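Side-chain contacts in SH2 domain-containing protein 3C (Homo sapiens, PDB 3T6G), which acts as an adapter in integrin-mediated cell adhesion and migration, using a closed C-terminal Ras-GEF-like domain that binds BCAR1 instead of carrying out canonical nucleotide exchange: residues A[47-50]-A[51-54]; A[118-121]-A[122-125]. The protein carries 2 engineered substitutions. One frame throughout, in Å; residues are numbered along the deposited sequence.

Contact 1. Residues A[47-50]-A[51-54]; sequences EVDA and RTLA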
loop_
_atom_site.group_PDB
_atom_site.type_symbol
_atom_site.label_atom_id
_atom_site.label_comp_id
_atom_site.label_asym_id
_atom_site.label_seq_id
_atom_site.Cartn_x
_atom_site.Cartn_y
_atom_site.Cartn_z
ATOM N N GLU A 47 13.738 17.556 18.232
ATOM C CA GLU A 47 13.733 19.027 18.169
ATOM C C GLU A 47 12.340 19.573 17.972
ATOM O O GLU A 47 12.082 20.744 18.221
ATOM C CB GLU A 47 14.599 19.546 17.005
ATOM C CG GLU A 47 16.109 19.544 17.235
ATOM C CD GLU A 47 16.909 19.991 16.003
ATOM O OE1 GLU A 47 16.351 20.727 15.150
ATOM O OE2 GLU A 47 18.097 19.599 15.888
ATOM N N VAL A 48 11.433 18.732 17.505
ATOM C CA VAL A 48 10.223 19.279 16.948
ATOM C C VAL A 48 8.985 18.469 17.329
ATOM O O VAL A 48 9.054 17.257 17.527
ATOM C CB VAL A 48 10.384 19.456 15.417
ATOM C CG1 VAL A 48 9.832 18.254 14.649
ATOM C CG2 VAL A 48 9.721 20.731 14.974
ATOM N N ASP A 49 7.853 19.152 17.436
ATOM C CA ASP A 49 6.653 18.520 17.937
ATOM C C ASP A 49 6.094 17.469 16.951
ATOM O O ASP A 49 6.546 17.373 15.824
ATOM C CB ASP A 49 5.621 19.591 18.304
ATOM C CG ASP A 49 4.988 20.244 17.089
ATOM O OD1 ASP A 49 5.057 19.677 15.975
ATOM O OD2 ASP A 49 4.388 21.322 17.254
ATOM N N ALA A 50 5.111 16.690 17.382
ATOM C CA ALA A 50 4.565 15.621 16.550
ATOM C C ALA A 50 3.902 16.144 15.283
ATOM O O ALA A 50 3.964 15.494 14.246
ATOM C CB ALA A 50 3.577 14.808 17.330
ATOM N N ARG A 51 3.271 17.308 15.368
ATOM C CA ARG A 51 2.559 17.870 14.231
ATOM C C ARG A 51 3.492 18.219 13.065
ATOM O O ARG A 51 3.225 17.836 11.929
ATOM C CB ARG A 51 1.705 19.069 14.630
ATOM C CG ARG A 51 0.980 19.697 13.452
ATOM C CD ARG A 51 -0.222 20.521 13.895
ATOM N NE ARG A 51 -1.196 19.726 14.643
ATOM C CZ ARG A 51 -2.128 20.240 15.444
ATOM N NH1 ARG A 51 -2.216 21.554 15.612
ATOM N NH2 ARG A 51 -2.970 19.445 16.090
ATOM N N THR A 52 4.600 18.897 13.337
ATOM C CA THR A 52 5.543 19.190 12.268
ATOM C C THR A 52 6.276 17.912 11.790
ATOM O O THR A 52 6.665 17.803 10.643
ATOM C CB THR A 52 6.491 20.405 12.610
ATOM O OG1 THR A 52 7.787 19.956 13.023
ATOM C CG2 THR A 52 5.882 21.254 13.695
ATOM N N LEU A 53 6.456 16.942 12.668
ATOM C CA LEU A 53 6.960 15.660 12.228
ATOM C C LEU A 53 6.000 15.134 11.164
ATOM O O LEU A 53 6.419 14.637 10.127
ATOM C CB LEU A 53 7.008 14.674 13.394
ATOM C CG LEU A 53 8.295 14.725 14.200
ATOM C CD1 LEU A 53 8.553 13.363 14.781
ATOM C CD2 LEU A 53 9.489 15.201 13.335
ATOM N N ALA A 54 4.706 15.282 11.436
ATOM C CA ALA A 54 3.659 14.729 10.590
ATOM C C ALA A 54 3.630 15.441 9.257
ATOM O O ALA A 54 3.536 14.804 8.214
ATOM C CB ALA A 54 2.300 14.839 11.271
#
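L53 closes over V48 and D49 where the loop after helix 35-46 turns into helix 50-64. Its CB lies 3.3 Å from A50 O. Its CG has D49 O at 3.6 Å and V48 CG1 a little farther off, and CD2 ends against V48 CG1 at 3.3 Å. With CG anti to the carbonyl carbon (chi1 -87°), the leucine leans back toward the loop. D49 is the N-cap: its OD1 accepts from T52 N at 2.8 Å in a nearly straight bond, although the model places OD1 rather tightly. D49 O receives L53 N, and A50 O receives A54 N, the first backbone bonds of the helix. V48, one residue before the cap, and L53, four after it, thus form a hydrophobic staple. Cutting V48 back to an alanine would probably leave the L53 methyl without its mate and open a gap beside L273, which both side chains touch. A50 and A54, small and buried, let helix 121-140 come close, while R51 reaches out to a salt bridge with E137. The aspartate therefore supplies an acceptor for a backbone N-H of the first turn, its negative charge probably suits the helix N-terminus, and the V48-L53 pair, packed together on L273, joins the loop to the first turn by apolar contact.

Contact 2. Residues A[118-121]-A[122-125]; sequences TGSA and EERA
A121 O takes the N-H of A125 at 2.8 Å, the shortest sound bond of this helix start. One residue earlier, S120 O receives R124 N at 3.0 Å. S120 is the N-cap of helix 121-140. Its OG sits between the backbone N and the carbonyl carbon (chi1 66°), which turns it toward the first turn, where it accepts from E123 N in a weak bond of 3.3 Å. A serine suits this place because its short hydroxyl can stand in for the carbonyl that the first turn lacks. E123 does not complete a capping box: its OE2 stays 4.3 Å from S120 N and lies instead against G119 CA, at 3.6 Å. The lack of a side chain at G119 lets the carboxylate lie there.

R124 is bent at chi2 and chi3, so that its guanidinium folds back over the start of the helix. A121 CA lies over one face, 3.4 Å from R124 NH2, and S120 O stands a little higher above the same face, both toward its rim; T118 CA approaches at the edge. The group is buried but well provided for: NH2 makes a salt bridge with E315, NE bonds to T166 OG1 and NH1 to S117 O. These three partners, in different directions, fix its rotation. A121 and A125, compact, pack on T169 of helix 164-173. A positive charge near a helix N-terminus is probably unfavourable, and E315 is likely to offset it, while the acidic E122 and E123 probably suit the same end. The chemistry thus pairs a weak serine cap with an arginine that ties the first turn to neighbouring parts of the domain.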
loop_
_atom_site.group_PDB
_atom_site.type_symbol
_atom_site.label_atom_id
_atom_site.label_comp_id
_atom_site.label_asym_id
_atom_site.label_seq_id
_atom_site.Cartn_x
_atom_site.Cartn_y
_atom_site.Cartn_z
ATOM N N THR A 118 17.737 4.850 25.495
ATOM C CA THR A 118 18.236 3.978 26.544
ATOM C C THR A 118 18.314 4.645 27.917
ATOM O O THR A 118 18.826 4.057 28.851
ATOM C CB THR A 118 19.637 3.434 26.195
ATOM O OG1 THR A 118 20.504 4.531 25.875
ATOM C CG2 THR A 118 19.563 2.471 25.014
ATOM N N GLY A 119 17.811 5.864 28.043
ATOM C CA GLY A 119 17.931 6.579 29.297
ATOM C C GLY A 119 17.232 5.826 30.405
ATOM O O GLY A 119 17.813 5.546 31.459
ATOM N N SER A 120 15.975 5.482 30.152
ATOM C CA SER A 120 15.169 4.792 31.143
ATOM C C SER A 120 13.798 4.526 30.560
ATOM O O SER A 120 13.404 5.155 29.585
ATOM C CB SER A 120 15.040 5.638 32.413
ATOM O OG SER A 120 14.308 6.829 32.171
ATOM N N ALA A 121 13.073 3.592 31.153
ATOM C CA ALA A 121 11.732 3.287 30.696
ATOM C C ALA A 121 10.920 4.569 30.721
ATOM O O ALA A 121 10.002 4.754 29.929
ATOM C CB ALA A 121 11.098 2.219 31.577
ATOM N N GLU A 122 11.272 5.468 31.627
ATOM C CA GLU A 122 10.522 6.716 31.784
ATOM C C GLU A 122 10.693 7.716 30.617
ATOM O O GLU A 122 9.716 8.316 30.166
ATOM C CB GLU A 122 10.899 7.362 33.102
ATOM C CG GLU A 122 9.884 8.335 33.635
ATOM C CD GLU A 122 10.247 8.800 35.039
ATOM O OE1 GLU A 122 10.968 9.823 35.135
ATOM O OE2 GLU A 122 9.829 8.126 36.022
ATOM N N GLU A 123 11.925 7.902 30.141
ATOM C CA GLU A 123 12.154 8.678 28.913
ATOM C C GLU A 123 11.537 8.004 27.701
ATOM O O GLU A 123 10.869 8.657 26.886
ATOM C CB GLU A 123 13.645 8.842 28.628
ATOM C CG GLU A 123 14.359 9.834 29.507
ATOM C CD GLU A 123 15.848 9.832 29.243
ATOM O OE1 GLU A 123 16.238 9.857 28.041
ATOM O OE2 GLU A 123 16.616 9.780 30.240
ATOM N N ARG A 124 11.805 6.703 27.571
ATOM C CA ARG A 124 11.220 5.896 26.515
ATOM C C ARG A 124 9.697 6.021 26.451
ATOM O O ARG A 124 9.142 6.186 25.364
ATOM C CB ARG A 124 11.598 4.447 26.701
ATOM C CG ARG A 124 12.785 4.024 25.900
ATOM C CD ARG A 124 12.585 2.590 25.485
ATOM N NE ARG A 124 12.282 1.775 26.644
ATOM C CZ ARG A 124 13.158 1.535 27.614
ATOM N NH1 ARG A 124 14.378 2.051 27.537
ATOM N NH2 ARG A 124 12.819 0.769 28.649
ATOM N N ALA A 125 9.024 5.947 27.598
ATOM C CA ALA A 125 7.574 6.101 27.624
ATOM C C ALA A 125 7.158 7.410 26.981
ATOM O O ALA A 125 6.233 7.444 26.175
ATOM C CB ALA A 125 7.019 6.012 29.071
#

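In the fold
Contact 1 and contact 2 are two helix starts of the same Ras-GEF-like domain, in series along the chain. Their centres are 19 Å apart and their nearest atoms about 12 Å, so they do not touch. Helix 121-140 joins them: contact 2 forms its N-terminal turn, and farther along the same helix Q133, L134 and E137 receive the first turn of helix 50-64, while K130 bonds to V48 O. Contact 1 lies about 15 Å from the centre of the chain and contact 2 about 23 Å, centre to centre. Neither touches the other protein chain of the assembly. Both are structural parts of a domain whose closed form is required for binding BCAR1.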